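Local coordinates for RNA polymerase sigma factor (PDB 5UXX), which probably acts as an ECF-type sigma factor, binding DNA and directing RNA polymerase to promoters during transcription, at residues E34-D39 with T63-E68; M42-K47 with A59-I64. All coordinates share one frame; numbering follows the deposited sequence. Where two conformers were deposited one is given.

Two neighbouring contacts, their centres about 8 Å apart, fasten the same pair of helices, 33-46 and 57-81, within the sigma-70 region 2 part of the chain. Because the helices run in roughly opposed directions, the order is reversed on the second: interaction 1 pairs the earlier residues 34-39 with the later 63-68, whereas interaction 2 pairs 42-47 with 59-64, nearer the connection between the helices. They share Thr63 and Ile64, and Lys43 of interaction 2 lies beside Glu68 of interaction 1. Region 2 of sigma-70 proteins binds core polymerase and recognises the -10 promoter element, so this interface, from a buried leucine pair to a partly exposed tryptophan, is likely to shape that module.

Interaction 1 of 2, residues E34-D39 with T63-E68; sequences EDLVQD and TILRNE
Leu36 and Leu65, with CA atoms 6.9 Å apart, mark the closest backbone approach of helix segments 34-39 and 63-68, whose axes pass at 9.5 Å with an angle of 125° between their directions, nearer antiparallel than parallel. Mostly aliphatic side chains meet across the gap, and no hydrogen bond crosses it. The two leucine side chains cross at about a right angle, so that branch meets branch: Leu36 CD2 touches Leu65 CD2 at 3.7 Å, and Leu36 CG stands 3.9 Å from Leu65 CG. Each leucine has its CG anti to the backbone N, and the end of each side chain lies closer to the other helix than the direction of its CB suggests. The two branches of Leu65 divide the work, for while CD2 meets Leu36, CD1 lies 4.2 Å from Val37 CG2. Leu36 likewise serves two partners. Its CD1 packs at 3.7 Å against Glu68 CG, the two side chains running alongside each other in opposed senses, and the acid thus lends its methylene part to the apolar layer. Beyond that methylene the Glu68 chain bends (chi2 63°). Its OE2 comes to 4.2 Å from Asp39 OD2, a proximity of like charges that might raise the proton affinity of one carboxylate or the other. Lys43 may offer some compensation through a long, weak ion pair with Glu68 OE1. Such mixed packing, aliphatic within and acidic toward one margin, joins two helices of the sigma-70 region 2 fold. An apolar side chain of the neighbouring protein chain also touches Val37. Helix 7-26 packs against the pair, with Leu16 and Ala23 against Val37 and with Leu19 and Phe22 against Leu65, so the leucine layer belongs to a three-helix core.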
loop_
_atom_site.group_PDB
_atom_site.type_symbol
_atom_site.label_atom_id
_atom_site.label_comp_id
_atom_site.label_asym_id
_atom_site.label_seq_id
_atom_site.Cartn_x
_atom_site.Cartn_y
_atom_site.Cartn_z
ATOM N N GLU A 34 0.565 -6.459 -8.846
ATOM C CA GLU A 34 -0.418 -7.516 -8.651
ATOM C C GLU A 34 0.231 -8.811 -8.157
ATOM O O GLU A 34 -0.367 -9.558 -7.381
ATOM C CB GLU A 34 -1.168 -7.778 -9.962
ATOM C CG GLU A 34 -2.286 -6.783 -10.272
ATOM C CD GLU A 34 -3.482 -6.882 -9.342
ATOM O OE1 GLU A 34 -3.490 -7.748 -8.442
ATOM O OE2 GLU A 34 -4.424 -6.080 -9.517
ATOM N N ASP A 35 1.456 -9.065 -8.603
ATOM C CA ASP A 35 2.232 -10.212 -8.132
ATOM C C ASP A 35 2.658 -10.044 -6.678
ATOM O O ASP A 35 2.788 -11.021 -5.940
ATOM C CB ASP A 35 3.462 -10.429 -9.015
ATOM C CG ASP A 35 3.108 -10.983 -10.379
ATOM O OD1 ASP A 35 1.985 -11.506 -10.535
ATOM O OD2 ASP A 35 3.953 -10.895 -11.296
ATOM N N LEU A 36 2.882 -8.795 -6.283
ATOM C CA LEU A 36 3.266 -8.466 -4.916
ATOM C C LEU A 36 2.191 -8.888 -3.919
ATOM O O LEU A 36 2.496 -9.405 -2.845
ATOM C CB LEU A 36 3.541 -6.968 -4.795
ATOM C CG LEU A 36 4.158 -6.462 -3.492
ATOM C CD1 LEU A 36 5.463 -7.182 -3.200
ATOM C CD2 LEU A 36 4.374 -4.961 -3.568
ATOM N N VAL A 37 0.933 -8.662 -4.282
ATOM C CA VAL A 37 -0.193 -9.067 -3.449
ATOM C C VAL A 37 -0.264 -10.589 -3.351
ATOM O O VAL A 37 -0.474 -11.144 -2.271
ATOM C CB VAL A 37 -1.525 -8.529 -4.002
ATOM C CG1 VAL A 37 -2.685 -8.984 -3.131
ATOM C CG2 VAL A 37 -1.487 -7.014 -4.088
ATOM N N GLN A 38 -0.089 -11.251 -4.490
ATOM C CA GLN A 38 -0.102 -12.708 -4.558
ATOM C C GLN A 38 0.932 -13.329 -3.620
ATOM O O GLN A 38 0.621 -14.247 -2.861
ATOM C CB GLN A 38 0.142 -13.173 -5.996
ATOM C CG GLN A 38 -0.227 -14.621 -6.252
ATOM C CD GLN A 38 -0.242 -14.968 -7.727
ATOM O OE1 GLN A 38 -1.257 -14.805 -8.404
ATOM N NE2 GLN A 38 0.887 -15.449 -8.234
ATOM N N ASP A 39 2.160 -12.822 -3.678
ATOM C CA ASP A 39 3.237 -13.321 -2.829
ATOM C C ASP A 39 2.942 -13.075 -1.353
ATOM O O ASP A 39 3.277 -13.895 -0.500
ATOM C CB ASP A 39 4.569 -12.671 -3.209
ATOM C CG ASP A 39 5.043 -13.072 -4.593
ATOM O OD1 ASP A 39 4.574 -14.110 -5.108
ATOM O OD2 ASP A 39 5.888 -12.353 -5.165
ATOM N N THR A 63 2.621 -5.188 6.705
ATOM C CA THR A 63 4.033 -5.343 7.033
ATOM C C THR A 63 4.700 -6.371 6.122
ATOM O O THR A 63 5.816 -6.161 5.646
ATOM C CB THR A 63 4.227 -5.767 8.502
ATOM O OG1 THR A 63 3.589 -4.816 9.363
ATOM C CG2 THR A 63 5.708 -5.844 8.847
ATOM N N ILE A 64 4.009 -7.482 5.884
ATOM C CA ILE A 64 4.524 -8.528 5.007
ATOM C C ILE A 64 4.696 -8.018 3.578
ATOM O O ILE A 64 5.731 -8.251 2.951
ATOM C CB ILE A 64 3.597 -9.758 4.999
ATOM C CG1 ILE A 64 3.555 -10.401 6.388
ATOM C CG2 ILE A 64 4.055 -10.769 3.958
ATOM C CD1 ILE A 64 2.580 -11.555 6.499
ATOM N N LEU A 65 3.689 -7.310 3.077
ATOM C CA LEU A 65 3.735 -6.769 1.722
ATOM C C LEU A 65 4.821 -5.707 1.593
ATOM O O LEU A 65 5.574 -5.697 0.619
ATOM C CB LEU A 65 2.374 -6.186 1.323
ATOM C CG LEU A 65 2.185 -5.825 -0.155
ATOM C CD1 LEU A 65 0.764 -6.120 -0.603
ATOM C CD2 LEU A 65 2.526 -4.365 -0.422
ATOM N N ARG A 66 4.889 -4.810 2.574
ATOM C CA ARG A 66 5.904 -3.762 2.588
ATOM C C ARG A 66 7.318 -4.331 2.527
ATOM O O ARG A 66 8.147 -3.873 1.741
ATOM C CB ARG A 66 5.761 -2.897 3.844
ATOM C CG ARG A 66 7.031 -2.143 4.193
ATOM C CD ARG A 66 7.144 -1.860 5.678
ATOM N NE ARG A 66 8.529 -1.600 6.065
ATOM C CZ ARG A 66 9.108 -0.404 6.026
ATOM N NH1 ARG A 66 8.424 0.654 5.618
ATOM N NH2 ARG A 66 10.373 -0.266 6.396
ATOM N N ASN A 67 7.580 -5.346 3.343
ATOM C CA ASN A 67 8.916 -5.916 3.437
ATOM C C ASN A 67 9.277 -6.710 2.190
ATOM O O ASN A 67 10.430 -6.718 1.761
ATOM C CB ASN A 67 9.034 -6.802 4.679
ATOM C CG ASN A 67 9.104 -5.997 5.962
ATOM O OD1 ASN A 67 9.588 -4.864 5.972
ATOM N ND2 ASN A 67 8.621 -6.577 7.055
ATOM N N GLU A 68 8.284 -7.374 1.610
ATOM C CA GLU A 68 8.491 -8.106 0.369
ATOM C C GLU A 68 8.768 -7.140 -0.775
ATOM O O GLU A 68 9.585 -7.421 -1.649
ATOM C CB GLU A 68 7.277 -8.984 0.048
ATOM C CG GLU A 68 7.352 -9.687 -1.301
ATOM C CD GLU A 68 8.507 -10.671 -1.397
ATOM O OE1 GLU A 68 9.021 -11.104 -0.344
ATOM O OE2 GLU A 68 8.903 -11.011 -2.533
#

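Interaction 2 of 2, residues M42-K47 with A59-I64; sequences MKAWAK and AWLFTI
Ala44 sits opposite Trp60, Leu61 and Ile64 in the helical sigma-70 region 2 fold, where the helical residues 42-46 and 59-64 pack at an axis separation of 10.2 Å and an angle of 128°. The apolar contacts converge on the small residue. Ala44 CB touches Leu61 CD2 at 3.6 Å and also meets CZ3 of Trp60, on the six-membered part of the indole, at 3.9 Å. Ile64 contributes from its tip, with CD1 3.9 Å from Ala44 CA; its CG2 branch, anti to the backbone N, instead turns to Lys43 CB. The same CD1 lies 3.8 Å above one face of the Trp60 ring, displaced toward the rim, so this methyl sits in the corner formed by the indole of its own helix and the alanine of the other. Leu12 and Val15 of helix 7-26 back Leu61, tying the layer to a third helix.

Contacts between the aromatic ring and the backbone form the second group. Trp60 holds CG anti to its backbone N (chi1 -175°), and the indole reaches across toward the C-terminal end of helix 33-46. Ala44 O approaches the ring at its edge, in plane, 3.5 Å from Trp60 CH2; a carbonyl placed there faces the slightly positive rim of the ring, which may add a modest electrostatic attraction to the packing. The ring of Phe51 packs against the indole in an edge-to-face (T-shaped) arrangement. Lys47, the first residue to leave helical geometry, extends the contact with its aliphatic base, its CB 4.0 Å from Trp60 CZ2. Lys47 O is hydrogen-bonded to Ser50 OG and also lies 3.4 Å from Trp60 CZ2, approaching the ring obliquely.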
loop_
_atom_site.group_PDB
_atom_site.type_symbol
_atom_site.label_atom_id
_atom_site.label_comp_id
_atom_site.label_asym_id
_atom_site.label_seq_id
_atom_site.Cartn_x
_atom_site.Cartn_y
_atom_site.Cartn_z
HETATM N N MSE A 42 0.416 -15.644 -0.055
HETATM C CA MSE A 42 1.030 -16.951 0.140
HETATM C C MSE A 42 1.871 -16.996 1.412
HETATM O O MSE A 42 1.859 -17.996 2.132
HETATM C CB MSE A 42 1.886 -17.329 -1.071
HETATM C CG MSE A 42 1.096 -17.966 -2.204
HETATM SE SE MSE A 42 2.200 -18.447 -3.736
HETATM C CE MSE A 42 2.657 -16.656 -4.353
ATOM N N LYS A 43 2.591 -15.915 1.691
ATOM C CA LYS A 43 3.420 -15.840 2.889
ATOM C C LYS A 43 2.566 -15.712 4.146
ATOM O O LYS A 43 2.872 -16.310 5.177
ATOM C CB LYS A 43 4.398 -14.667 2.797
ATOM C CG LYS A 43 5.446 -14.820 1.707
ATOM C CD LYS A 43 6.390 -13.630 1.679
ATOM C CE LYS A 43 7.317 -13.691 0.477
ATOM N NZ LYS A 43 8.179 -14.903 0.494
ATOM N N ALA A 44 1.497 -14.928 4.053
ATOM C CA ALA A 44 0.609 -14.710 5.188
ATOM C C ALA A 44 -0.122 -15.992 5.568
ATOM O O ALA A 44 -0.346 -16.261 6.747
ATOM C CB ALA A 44 -0.388 -13.607 4.875
ATOM N N TRP A 45 -0.493 -16.780 4.564
ATOM C CA TRP A 45 -1.174 -18.045 4.810
ATOM C C TRP A 45 -0.259 -19.027 5.531
ATOM O O TRP A 45 -0.699 -19.777 6.401
ATOM C CB TRP A 45 -1.674 -18.656 3.501
ATOM C CG TRP A 45 -2.632 -19.787 3.712
ATOM C CD1 TRP A 45 -2.320 -21.106 3.871
ATOM C CD2 TRP A 45 -4.058 -19.698 3.808
ATOM N NE1 TRP A 45 -3.463 -21.844 4.051
ATOM C CE2 TRP A 45 -4.546 -21.003 4.017
ATOM C CE3 TRP A 45 -4.972 -18.642 3.734
ATOM C CZ2 TRP A 45 -5.903 -21.282 4.153
ATOM C CZ3 TRP A 45 -6.321 -18.920 3.868
ATOM C CH2 TRP A 45 -6.773 -20.230 4.075
ATOM N N ALA A 46 1.017 -19.023 5.161
ATOM C CA ALA A 46 1.989 -19.910 5.783
ATOM C C ALA A 46 2.323 -19.470 7.208
ATOM O O ALA A 46 2.542 -20.305 8.086
ATOM C CB ALA A 46 3.255 -19.980 4.942
ATOM N N LYS A 47 2.351 -18.161 7.437
ATOM C CA LYS A 47 2.714 -17.622 8.746
ATOM C C LYS A 47 1.503 -17.246 9.593
ATOM O O LYS A 47 1.646 -16.592 10.626
ATOM C CB LYS A 47 3.605 -16.390 8.579
ATOM C CG LYS A 47 4.855 -16.614 7.749
ATOM C CD LYS A 47 5.454 -15.286 7.309
ATOM C CE LYS A 47 6.165 -14.584 8.454
ATOM N NZ LYS A 47 6.387 -13.138 8.171
ATOM N N ALA A 59 -2.385 -4.403 9.832
ATOM C CA ALA A 59 -1.007 -3.951 9.988
ATOM C C ALA A 59 -0.031 -5.108 9.802
ATOM O O ALA A 59 1.060 -4.933 9.259
ATOM C CB ALA A 59 -0.811 -3.306 11.351
ATOM N N TRP A 60 -0.433 -6.289 10.259
ATOM C CA TRP A 60 0.375 -7.493 10.112
ATOM C C TRP A 60 0.542 -7.849 8.637
ATOM O O TRP A 60 1.636 -8.196 8.190
ATOM C CB TRP A 60 -0.264 -8.657 10.874
ATOM C CG TRP A 60 0.557 -9.910 10.889
ATOM C CD1 TRP A 60 1.679 -10.145 11.629
ATOM C CD2 TRP A 60 0.315 -11.107 10.138
ATOM N NE1 TRP A 60 2.154 -11.409 11.382
ATOM C CE2 TRP A 60 1.335 -12.022 10.471
ATOM C CE3 TRP A 60 -0.662 -11.493 9.215
ATOM C CZ2 TRP A 60 1.405 -13.297 9.914
ATOM C CZ3 TRP A 60 -0.590 -12.760 8.663
ATOM C CH2 TRP A 60 0.436 -13.647 9.014
ATOM N N LEU A 61 -0.552 -7.754 7.888
ATOM C CA LEU A 61 -0.549 -8.071 6.464
ATOM C C LEU A 61 0.226 -7.034 5.659
ATOM O O LEU A 61 0.990 -7.381 4.758
ATOM C CB LEU A 61 -1.983 -8.177 5.943
ATOM C CG LEU A 61 -2.781 -9.378 6.455
ATOM C CD1 LEU A 61 -4.247 -9.260 6.076
ATOM C CD2 LEU A 61 -2.193 -10.670 5.919
ATOM N N PHE A 62 0.023 -5.760 5.986
ATOM C CA PHE A 62 0.710 -4.670 5.303
ATOM C C PHE A 62 2.218 -4.741 5.519
ATOM O O PHE A 62 2.997 -4.397 4.631
ATOM C CB PHE A 62 0.177 -3.316 5.777
ATOM C CG PHE A 62 -1.045 -2.844 5.035
ATOM C CD1 PHE A 62 -2.132 -3.684 4.847
ATOM C CD2 PHE A 62 -1.107 -1.555 4.530
ATOM C CE1 PHE A 62 -3.255 -3.248 4.167
ATOM C CE2 PHE A 62 -2.228 -1.113 3.850
ATOM C CZ PHE A 62 -3.302 -1.960 3.668
ATOM N N THR A 63 2.621 -5.188 6.705
ATOM C CA THR A 63 4.033 -5.343 7.033
ATOM C C THR A 63 4.700 -6.371 6.122
ATOM O O THR A 63 5.816 -6.161 5.646
ATOM C CB THR A 63 4.227 -5.767 8.502
ATOM O OG1 THR A 63 3.589 -4.816 9.363
ATOM C CG2 THR A 63 5.708 -5.844 8.847
ATOM N N ILE A 64 4.009 -7.482 5.884
ATOM C CA ILE A 64 4.524 -8.528 5.007
ATOM C C ILE A 64 4.696 -8.018 3.578
ATOM O O ILE A 64 5.731 -8.251 2.951
ATOM C CB ILE A 64 3.597 -9.758 4.999
ATOM C CG1 ILE A 64 3.555 -10.401 6.388
ATOM C CG2 ILE A 64 4.055 -10.769 3.958
ATOM C CD1 ILE A 64 2.580 -11.555 6.499
#